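Local coordinates for uncharacterized conserved protein YndB, AHSA1/START domain (Micromonospora chersina, PDB 6V04) that is of unknown function but, as a START/Bet v1-like protein involved in dynemicin biosynthesis, may act on or bind a polyketide-derived intermediate of that pathway, at residues A[157-162]-A[273-277]; A[162-166]-A[226-230]; A[165-170]-A[202-208]; A[197-201]-A[212-217]. Numbering follows the deposited sequence.

Interaction 1: residues A[157-162]-A[273-277]; sequences LPNGSW and AEECA
A loop can be held to a helix without any hydrogen bond between the segments, as 157-162 and 273-277 illustrate. The loop leaves edge strand 151-157 with L157 and P158 extended, turns at N159, the centre of an inverse gamma turn, and comes back at W162 to the last turn of the long C-terminal helix 252-277, to which it is thus fastened in this START/Bet v1-like fold. CA atoms of L157 and E274 are 6.0 Å apart, those of W162 and A277 5.7 Å.

W162 takes the t rotamer (chi1 -176°, chi2 88°), which lays its indole along the helix. C276, in the m rotamer, sets CB over the face of the six-membered ring, 3.6 Å from its centroid and 14° off the normal, a CH-pi contact; C276 SG lies obliquely 4.7 Å from the same centroid, a sulfur-aromatic contact. W162 CE3 is 3.8 Å from A277 CB. L157 (m, t) sends CD2 to within 3.6 Å of E274 CA and 4.0 Å of A277 CB, while P158 CD lies 3.8 Å from A277 CB.

With W162 NE1 hydrogen-bonded to D172, attachment to the helix rests on apolar and ring packing.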
# COMPACT_ATOMS: atom_id res chain seq x y z
N LEU A 157 9.78 10.91 -7.27
CA LEU A 157 9.84 11.81 -8.39
C LEU A 157 11.27 12.32 -8.56
O LEU A 157 12.02 12.41 -7.59
CB LEU A 157 8.91 13.01 -8.20
CG LEU A 157 7.43 12.69 -7.93
CD1 LEU A 157 6.66 13.98 -7.66
CD2 LEU A 157 6.81 11.93 -9.08
N PRO A 158 11.67 12.68 -9.78
CA PRO A 158 12.96 13.34 -9.96
C PRO A 158 13.00 14.67 -9.23
O PRO A 158 11.97 15.29 -8.94
CB PRO A 158 13.06 13.53 -11.48
CG PRO A 158 11.66 13.45 -11.98
CD PRO A 158 10.93 12.51 -11.05
N ASN A 159 14.23 15.09 -8.92
CA ASN A 159 14.50 16.39 -8.31
C ASN A 159 14.57 17.48 -9.39
O ASN A 159 15.56 18.19 -9.54
CB ASN A 159 15.81 16.34 -7.53
CG ASN A 159 15.70 15.52 -6.25
OD1 ASN A 159 14.68 15.53 -5.58
ND2 ASN A 159 16.78 14.82 -5.91
N GLY A 160 13.47 17.62 -10.14
CA GLY A 160 13.41 18.54 -11.25
C GLY A 160 12.65 19.82 -10.93
O GLY A 160 12.33 20.12 -9.77
N SER A 161 12.35 20.57 -11.98
CA SER A 161 11.71 21.88 -11.84
C SER A 161 10.23 21.78 -11.50
O SER A 161 9.70 22.66 -10.81
CB SER A 161 11.89 22.70 -13.12
OG SER A 161 11.26 22.06 -14.22
N TRP A 162 9.52 20.76 -11.98
CA TRP A 162 8.11 20.60 -11.65
C TRP A 162 8.00 20.00 -10.26
O TRP A 162 8.68 19.01 -9.95
CB TRP A 162 7.40 19.71 -12.67
CG TRP A 162 5.90 19.56 -12.46
CD1 TRP A 162 4.91 20.37 -12.96
CD2 TRP A 162 5.22 18.54 -11.71
NE1 TRP A 162 3.67 19.92 -12.57
CE2 TRP A 162 3.83 18.79 -11.81
CE3 TRP A 162 5.65 17.43 -10.97
CZ2 TRP A 162 2.88 17.99 -11.18
CZ3 TRP A 162 4.69 16.63 -10.36
CH2 TRP A 162 3.32 16.92 -10.47
N ALA A 273 1.31 12.08 -11.52
CA ALA A 273 2.36 12.94 -11.00
C ALA A 273 3.72 12.52 -11.53
O ALA A 273 4.55 13.38 -11.87
CB ALA A 273 2.36 12.93 -9.47
N GLU A 274 3.98 11.22 -11.61
CA GLU A 274 5.25 10.74 -12.15
C GLU A 274 5.42 11.18 -13.60
O GLU A 274 6.52 11.58 -14.01
CB GLU A 274 5.34 9.22 -12.02
CG GLU A 274 6.60 8.59 -12.62
CD GLU A 274 6.72 7.11 -12.27
OE1 GLU A 274 5.67 6.44 -12.18
OE2 GLU A 274 7.86 6.63 -12.10
N GLU A 275 4.34 11.10 -14.38
CA GLU A 275 4.40 11.54 -15.77
C GLU A 275 4.66 13.04 -15.86
O GLU A 275 5.46 13.49 -16.69
CB GLU A 275 3.11 11.17 -16.49
CG GLU A 275 3.03 9.70 -16.88
CD GLU A 275 1.63 9.27 -17.29
OE1 GLU A 275 1.36 8.05 -17.28
OE2 GLU A 275 0.80 10.15 -17.61
N CYS A 276 3.97 13.83 -15.03
CA CYS A 276 4.20 15.27 -15.03
C CYS A 276 5.64 15.61 -14.69
O CYS A 276 6.23 16.52 -15.28
CB CYS A 276 3.27 15.96 -14.04
SG CYS A 276 1.54 15.91 -14.51
N ALA A 277 6.22 14.90 -13.73
CA ALA A 277 7.57 15.21 -13.28
C ALA A 277 8.62 14.81 -14.30
O ALA A 277 9.76 15.28 -14.22
CB ALA A 277 7.84 14.53 -11.94

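Interaction 2: residues A[162-166]-A[226-230]; sequences WHPLR and QVRTE
How a loop is packed on a sheet is well illustrated where 162-166, in no regular helix or strand, meets the extended end of strand 223-230. The backbones stay well apart: the nearest CA pair, L165 and T229, is separated by 7.8 Å, so side chains bridge the gap. On the strand, V227 and T229 point toward the loop, with R228 between them pointing away, the alternation expected of a beta strand.

Apolar packing comes first. L165 (chi1 -62°, chi2 -176°; m, t) points its CB toward the strand and brings CD2 to 3.9 Å from CG1 of V227, which is in the t rotamer. Its CD1 lies 3.8 Å from T229 OG1 and 4.1 Å from R228 C. P164 CG rests 3.8 Å from T229 CG2.

In fold terms, the loop between strand 151-157 and helix 170-173 here lies against one face of the second seven-stranded antiparallel sheet of this START/Bet v1-like protein. L238 of the adjoining strand 236-243 touches P164, V227 and T229, and W266 of helix 252-277 also touches V227.

Polar contacts involve H163 (chi1 -166°, chi2 -69°). Its ND1 accepts a hydrogen bond from L165 N at 3.1 Å, 166° at the hydrogen, which closes across P164. The CE1-NE2 edge of the ring faces T229 (chi1 50°, p), whose OG1 lies near the imidazole plane, 3.1 Å from H163 CE1 and 3.2 Å from H163 NE2.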
# COMPACT_ATOMS: atom_id res chain seq x y z
N TRP A 162 9.52 20.76 -11.98
CA TRP A 162 8.11 20.60 -11.65
C TRP A 162 8.00 20.00 -10.26
O TRP A 162 8.68 19.01 -9.95
CB TRP A 162 7.40 19.71 -12.67
CG TRP A 162 5.90 19.56 -12.46
CD1 TRP A 162 4.91 20.37 -12.96
CD2 TRP A 162 5.22 18.54 -11.71
NE1 TRP A 162 3.67 19.92 -12.57
CE2 TRP A 162 3.83 18.79 -11.81
CE3 TRP A 162 5.65 17.43 -10.97
CZ2 TRP A 162 2.88 17.99 -11.18
CZ3 TRP A 162 4.69 16.63 -10.36
CH2 TRP A 162 3.32 16.92 -10.47
N HIS A 163 7.13 20.57 -9.43
CA HIS A 163 6.83 20.04 -8.12
C HIS A 163 5.33 19.87 -7.97
O HIS A 163 4.57 20.74 -8.43
CB HIS A 163 7.39 20.98 -7.03
CG HIS A 163 7.43 20.37 -5.66
ND1 HIS A 163 6.30 20.07 -4.94
CD2 HIS A 163 8.48 20.05 -4.86
CE1 HIS A 163 6.64 19.55 -3.77
NE2 HIS A 163 7.96 19.53 -3.70
N PRO A 164 4.86 18.79 -7.35
CA PRO A 164 3.41 18.51 -7.32
C PRO A 164 2.61 19.40 -6.36
O PRO A 164 1.38 19.42 -6.46
CB PRO A 164 3.34 17.04 -6.87
CG PRO A 164 4.62 16.85 -6.10
CD PRO A 164 5.63 17.63 -6.86
N LEU A 165 3.26 20.09 -5.42
CA LEU A 165 2.53 20.81 -4.38
C LEU A 165 2.64 22.31 -4.57
O LEU A 165 3.19 23.04 -3.73
CB LEU A 165 3.01 20.38 -2.99
CG LEU A 165 2.78 18.89 -2.70
CD1 LEU A 165 3.18 18.56 -1.26
CD2 LEU A 165 1.31 18.51 -2.95
N ARG A 166 2.09 22.79 -5.69
CA ARG A 166 2.00 24.21 -5.99
C ARG A 166 0.58 24.50 -6.44
O ARG A 166 -0.06 23.65 -7.07
CB ARG A 166 2.95 24.62 -7.10
CG ARG A 166 4.43 24.39 -6.78
CD ARG A 166 5.24 24.57 -8.04
NE ARG A 166 6.68 24.42 -7.80
CZ ARG A 166 7.56 24.10 -8.74
NH1 ARG A 166 7.15 23.91 -9.99
NH2 ARG A 166 8.84 23.97 -8.43
N GLN A 226 -3.95 13.73 3.42
CA GLN A 226 -2.68 14.39 3.64
C GLN A 226 -1.74 13.97 2.53
O GLN A 226 -1.54 12.77 2.31
CB GLN A 226 -2.10 14.02 5.01
CG GLN A 226 -2.96 14.42 6.18
CD GLN A 226 -3.28 13.25 7.10
OE1 GLN A 226 -2.45 12.36 7.30
NE2 GLN A 226 -4.49 13.24 7.65
N VAL A 227 -1.17 14.94 1.83
CA VAL A 227 -0.19 14.72 0.77
C VAL A 227 1.08 15.47 1.17
O VAL A 227 1.01 16.62 1.62
CB VAL A 227 -0.71 15.23 -0.59
CG1 VAL A 227 0.31 14.99 -1.69
CG2 VAL A 227 -2.03 14.58 -0.93
N ARG A 228 2.22 14.82 1.03
CA ARG A 228 3.48 15.43 1.43
C ARG A 228 4.56 15.06 0.44
O ARG A 228 4.48 14.04 -0.23
CB ARG A 228 3.88 14.98 2.85
CG ARG A 228 2.73 15.01 3.84
CD ARG A 228 3.19 15.19 5.27
NE ARG A 228 2.15 14.80 6.22
CZ ARG A 228 1.00 15.44 6.39
NH1 ARG A 228 0.72 16.53 5.67
NH2 ARG A 228 0.12 15.00 7.27
N THR A 229 5.58 15.91 0.36
CA THR A 229 6.79 15.58 -0.37
C THR A 229 7.98 15.63 0.57
O THR A 229 8.06 16.52 1.43
CB THR A 229 7.00 16.52 -1.56
OG1 THR A 229 6.88 17.88 -1.13
CG2 THR A 229 5.99 16.24 -2.64
N GLU A 230 8.86 14.65 0.45
CA GLU A 230 10.08 14.59 1.25
C GLU A 230 11.27 14.56 0.31
O GLU A 230 11.34 13.65 -0.55
CB GLU A 230 10.08 13.35 2.16
CG GLU A 230 11.37 13.22 2.94
CD GLU A 230 11.27 12.28 4.13
OE1 GLU A 230 10.16 12.09 4.66
OE2 GLU A 230 12.32 11.72 4.53

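Interaction 3: residues A[165-170]-A[202-208]; sequences LREETV and WQLDRER
Two salt bridges dominate the contact of 165-170 with 202-208, and they run in opposite senses. R166, extended from an m chi1, gives NE to E207 OE2 at 2.6 Å and NH2 to the same oxygen at 2.8 Å. R206, extended through chi3 (t, t, t), meets E168 (chi1 72°, p) with paired bonds: R206 NH1 to E168 OE1, 2.9 Å, and R206 NH2 to E168 OE2, 2.7 Å. R166 CD lies 3.5 Å from R206 NH2, over the face of that guanidinium.

A neutral bond fixes the register: E207 N donates to L165 O at 2.7 Å. E207 has positive phi and psi (59°/26°) in the hairpin turn, closed by R208 N to D205 O (2.9 Å). R166 O accepts from T169 N (2.9 Å) and V170 N (3.0 Å), turning the chain. At the other end of 202-208, W202 NE1 donates to E167 OE2 at 3.0 Å.

Packing fills the space between. L204 (t, p) sets CD1 4.0 Å from L165 CB, while V170 CG2 lies 3.9 Å from W202 CZ2.

This surface contact joins the loop before helix 170-173 to the hairpin 196-205/209-214. Each segment supplies both charges, so R166 and R206 are each balanced by a glutamate across the interface.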
# COMPACT_ATOMS: atom_id res chain seq x y z
N LEU A 165 3.26 20.09 -5.42
CA LEU A 165 2.53 20.81 -4.38
C LEU A 165 2.64 22.31 -4.57
O LEU A 165 3.19 23.04 -3.73
CB LEU A 165 3.01 20.38 -2.99
CG LEU A 165 2.78 18.89 -2.70
CD1 LEU A 165 3.18 18.56 -1.26
CD2 LEU A 165 1.31 18.51 -2.95
N ARG A 166 2.09 22.79 -5.69
CA ARG A 166 2.00 24.21 -5.99
C ARG A 166 0.58 24.50 -6.44
O ARG A 166 -0.06 23.65 -7.07
CB ARG A 166 2.95 24.62 -7.10
CG ARG A 166 4.43 24.39 -6.78
CD ARG A 166 5.24 24.57 -8.04
NE ARG A 166 6.68 24.42 -7.80
CZ ARG A 166 7.56 24.10 -8.74
NH1 ARG A 166 7.15 23.91 -9.99
NH2 ARG A 166 8.84 23.97 -8.43
N GLU A 167 0.08 25.70 -6.12
CA GLU A 167 -1.28 26.00 -6.54
C GLU A 167 -1.42 25.83 -8.04
O GLU A 167 -2.46 25.38 -8.53
CB GLU A 167 -1.68 27.41 -6.12
CG GLU A 167 -2.14 27.52 -4.66
CD GLU A 167 -3.39 26.69 -4.35
OE1 GLU A 167 -4.00 26.12 -5.28
OE2 GLU A 167 -3.76 26.60 -3.15
N GLU A 168 -0.36 26.14 -8.79
CA GLU A 168 -0.39 26.08 -10.24
C GLU A 168 -0.05 24.71 -10.81
O GLU A 168 -0.09 24.55 -12.04
CB GLU A 168 0.55 27.15 -10.83
CG GLU A 168 2.04 26.87 -10.69
CD GLU A 168 2.66 27.46 -9.43
OE1 GLU A 168 1.92 27.81 -8.48
OE2 GLU A 168 3.91 27.58 -9.40
N THR A 169 0.27 23.71 -9.98
CA THR A 169 0.50 22.35 -10.47
C THR A 169 -0.46 21.29 -9.94
O THR A 169 -0.49 20.19 -10.50
CB THR A 169 1.93 21.87 -10.17
OG1 THR A 169 2.15 21.87 -8.75
CG2 THR A 169 2.96 22.77 -10.84
N VAL A 170 -1.22 21.56 -8.87
CA VAL A 170 -2.03 20.49 -8.30
C VAL A 170 -3.05 19.96 -9.30
O VAL A 170 -3.35 18.76 -9.30
CB VAL A 170 -2.71 20.94 -6.99
CG1 VAL A 170 -1.68 20.99 -5.85
CG2 VAL A 170 -3.42 22.28 -7.17
N TRP A 202 -9.31 22.95 2.12
CA TRP A 202 -8.06 22.92 1.35
C TRP A 202 -7.00 23.79 2.02
O TRP A 202 -7.23 24.98 2.25
CB TRP A 202 -8.34 23.41 -0.06
CG TRP A 202 -7.15 23.52 -0.99
CD1 TRP A 202 -6.34 24.61 -1.15
CD2 TRP A 202 -6.68 22.52 -1.89
NE1 TRP A 202 -5.37 24.33 -2.10
CE2 TRP A 202 -5.56 23.06 -2.56
CE3 TRP A 202 -7.08 21.22 -2.19
CZ2 TRP A 202 -4.87 22.35 -3.53
CZ3 TRP A 202 -6.38 20.51 -3.14
CH2 TRP A 202 -5.29 21.07 -3.80
N GLN A 203 -5.85 23.19 2.33
CA GLN A 203 -4.72 23.91 2.92
C GLN A 203 -3.44 23.45 2.24
O GLN A 203 -3.00 22.32 2.46
CB GLN A 203 -4.64 23.69 4.43
CG GLN A 203 -5.84 24.19 5.22
CD GLN A 203 -6.03 25.69 5.14
OE1 GLN A 203 -5.09 26.45 4.91
NE2 GLN A 203 -7.27 26.14 5.33
N LEU A 204 -2.84 24.31 1.44
CA LEU A 204 -1.61 23.97 0.72
C LEU A 204 -0.46 24.78 1.29
O LEU A 204 -0.50 26.01 1.30
CB LEU A 204 -1.77 24.24 -0.77
CG LEU A 204 -0.52 24.03 -1.63
CD1 LEU A 204 -0.00 22.61 -1.50
CD2 LEU A 204 -0.82 24.35 -3.09
N ASP A 205 0.56 24.07 1.78
CA ASP A 205 1.85 24.65 2.18
C ASP A 205 2.79 24.37 1.02
O ASP A 205 3.23 23.23 0.82
CB ASP A 205 2.32 24.03 3.49
CG ASP A 205 3.56 24.71 4.06
OD1 ASP A 205 3.98 25.77 3.55
OD2 ASP A 205 4.10 24.17 5.05
N ARG A 206 3.06 25.40 0.22
CA ARG A 206 3.73 25.24 -1.07
C ARG A 206 5.00 24.39 -0.95
O ARG A 206 5.88 24.68 -0.13
CB ARG A 206 4.05 26.61 -1.66
CG ARG A 206 4.69 26.58 -3.03
CD ARG A 206 4.89 27.95 -3.58
NE ARG A 206 5.52 27.94 -4.90
CZ ARG A 206 4.85 27.99 -6.05
NH1 ARG A 206 3.52 28.07 -6.05
NH2 ARG A 206 5.50 27.96 -7.20
N GLU A 207 5.07 23.34 -1.78
CA GLU A 207 6.22 22.41 -1.88
C GLU A 207 6.56 21.72 -0.56
O GLU A 207 7.70 21.28 -0.36
CB GLU A 207 7.45 23.12 -2.46
CG GLU A 207 7.23 23.53 -3.92
CD GLU A 207 8.46 24.08 -4.60
OE1 GLU A 207 9.58 24.05 -4.02
OE2 GLU A 207 8.31 24.58 -5.74
N ARG A 208 5.57 21.58 0.32
CA ARG A 208 5.75 20.92 1.61
C ARG A 208 4.64 19.90 1.87
O ARG A 208 4.91 18.70 2.02
CB ARG A 208 5.79 21.95 2.74
CG ARG A 208 6.89 23.02 2.66
CD ARG A 208 8.26 22.45 2.95
NE ARG A 208 9.31 23.46 2.93
CZ ARG A 208 9.99 23.84 1.85
NH1 ARG A 208 9.73 23.29 0.67
NH2 ARG A 208 10.94 24.75 1.96

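Interaction 4: residues A[197-201]-A[212-217]; sequences FTLRD and FAVEIP
Antiparallel pairing sets its register through the backbone, as 197-201 with 212-217 shows: the two short strand axes approach to 4.6 Å and run antiparallel at 151°.

F197 (m, chi2 83°) has its CB 3.5 Å from V214 CG1, its CD2 3.8 Å from I216 CD1 and its CE2 4.0 Å from P217 CD; E215 O sits at the ring edge, 3.5 Å from F197 CD2. F262 of helix 252-277 meets the F197 ring edge-to-face.

At T198 the strands begin to part. T198 O accepts from E215 N at 2.9 Å, but on the other side of the same pair a water stands in for the direct bond, accepting from T198 N at 2.9 Å and donating to E215 O at 2.8 Å.

L199 forms a non-hydrogen-bonded pair with V214 (CA atoms 4.7 Å apart). In the t, t rotamer it places CD1 over the face of F212 (chi1 57°, p), 4.1 Å from the ring centroid.

R200 and A213 form a hydrogen-bonded pair: R200 N to A213 O at 2.9 Å, and A213 N to R200 O at 2.8 Å. The R200 side chain, poorly ordered, makes a salt bridge to E215, with a weak NE to OE2 bond of 2.9 Å.

D201 O lies 3.6 Å from F212 CA.

Such alternation marks antiparallel pairing, and because strands 196-205 and 209-214 follow each other directly it is a beta hairpin, here within the sheet of a START/Bet v1-like fold, its F197 and F212 side facing helix 252-277.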
# COMPACT_ATOMS: atom_id res chain seq x y z
N PHE A 197 -17.44 14.34 -5.42
CA PHE A 197 -17.38 14.48 -3.98
C PHE A 197 -16.99 15.91 -3.60
O PHE A 197 -16.12 16.51 -4.23
CB PHE A 197 -16.36 13.50 -3.38
CG PHE A 197 -16.72 12.07 -3.61
CD1 PHE A 197 -16.41 11.45 -4.81
CD2 PHE A 197 -17.40 11.35 -2.65
CE1 PHE A 197 -16.75 10.13 -5.03
CE2 PHE A 197 -17.75 10.03 -2.87
CZ PHE A 197 -17.43 9.42 -4.06
N THR A 198 -17.63 16.42 -2.55
CA THR A 198 -17.30 17.75 -2.04
C THR A 198 -15.94 17.75 -1.34
O THR A 198 -15.68 16.93 -0.45
CB THR A 198 -18.38 18.22 -1.07
OG1 THR A 198 -19.64 18.29 -1.75
CG2 THR A 198 -18.02 19.58 -0.51
N LEU A 199 -15.11 18.71 -1.70
CA LEU A 199 -13.79 18.89 -1.11
C LEU A 199 -13.86 20.11 -0.21
O LEU A 199 -14.40 21.15 -0.61
CB LEU A 199 -12.74 19.07 -2.22
CG LEU A 199 -11.27 19.07 -1.80
CD1 LEU A 199 -10.39 18.64 -2.96
CD2 LEU A 199 -10.87 20.46 -1.33
N ARG A 200 -13.34 19.98 1.01
CA ARG A 200 -13.39 21.04 2.02
C ARG A 200 -12.02 21.23 2.65
O ARG A 200 -11.17 20.33 2.63
CB ARG A 200 -14.39 20.73 3.15
CG ARG A 200 -15.81 20.46 2.71
CD ARG A 200 -16.52 21.70 2.19
NE ARG A 200 -17.93 21.72 2.59
CZ ARG A 200 -18.90 22.36 1.94
NH1 ARG A 200 -18.64 23.03 0.82
NH2 ARG A 200 -20.14 22.32 2.39
N ASP A 201 -11.84 22.39 3.27
CA ASP A 201 -10.67 22.66 4.12
C ASP A 201 -9.35 22.49 3.37
O ASP A 201 -8.37 21.98 3.91
CB ASP A 201 -10.70 21.79 5.37
CG ASP A 201 -11.92 22.06 6.24
OD1 ASP A 201 -12.36 23.23 6.30
OD2 ASP A 201 -12.45 21.11 6.86
N PHE A 212 -6.64 18.23 2.96
CA PHE A 212 -8.02 18.58 2.66
C PHE A 212 -8.91 17.43 3.12
O PHE A 212 -8.43 16.34 3.44
CB PHE A 212 -8.25 18.90 1.17
CG PHE A 212 -7.85 17.81 0.22
CD1 PHE A 212 -8.75 16.83 -0.16
CD2 PHE A 212 -6.58 17.76 -0.33
CE1 PHE A 212 -8.39 15.83 -1.03
CE2 PHE A 212 -6.21 16.76 -1.19
CZ PHE A 212 -7.11 15.79 -1.56
N ALA A 213 -10.21 17.70 3.14
CA ALA A 213 -11.20 16.73 3.54
C ALA A 213 -12.08 16.43 2.34
O ALA A 213 -12.31 17.30 1.50
CB ALA A 213 -12.05 17.25 4.69
N VAL A 214 -12.53 15.18 2.25
CA VAL A 214 -13.50 14.79 1.23
C VAL A 214 -14.75 14.27 1.92
O VAL A 214 -14.70 13.30 2.69
CB VAL A 214 -12.93 13.75 0.26
CG1 VAL A 214 -13.97 13.40 -0.80
CG2 VAL A 214 -11.67 14.27 -0.40
N GLU A 215 -15.88 14.93 1.65
CA GLU A 215 -17.16 14.53 2.21
C GLU A 215 -17.69 13.34 1.44
O GLU A 215 -17.53 13.26 0.23
CB GLU A 215 -18.17 15.67 2.11
CG GLU A 215 -17.82 16.93 2.84
CD GLU A 215 -18.93 17.97 2.75
OE1 GLU A 215 -19.93 17.72 2.05
OE2 GLU A 215 -18.78 19.03 3.38
N ILE A 216 -18.35 12.44 2.16
CA ILE A 216 -18.95 11.24 1.59
C ILE A 216 -20.46 11.32 1.78
O ILE A 216 -20.93 11.41 2.92
CB ILE A 216 -18.39 9.97 2.25
CG1 ILE A 216 -16.85 9.94 2.15
CG2 ILE A 216 -19.02 8.73 1.62
CD1 ILE A 216 -16.31 9.92 0.72
N PRO A 217 -21.27 11.30 0.72
CA PRO A 217 -22.72 11.34 0.89
C PRO A 217 -23.21 10.25 1.84
O PRO A 217 -22.88 9.07 1.69
CB PRO A 217 -23.25 11.14 -0.53
CG PRO A 217 -22.14 11.60 -1.41
CD PRO A 217 -20.89 11.21 -0.70
O HOH W 1 -19.47 14.66 -1.23

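Read together, the four contacts show that chemistry follows place in the fold as much as depth. Interaction 2 is buried and chiefly apolar; interaction 3, at the surface, relies on charge; interactions 1 and 4 are partly buried, the first held by apolar, CH-pi and sulfur-aromatic packing, the second by backbone hydrogen bonds. Interactions 1, 2 and 3 draw on the same continuous loop, which meets in turn the end of helix 252-277, strand 223-230 and the end of strand 196-205. They touch one another: R166 NH2 lies 2.8 Å from S161 O and H163 O 2.7 Å from T169 OG1. Interaction 4, about 17 Å from interaction 3 between centres, uses the same hairpin farther along, where W202 packs on F212.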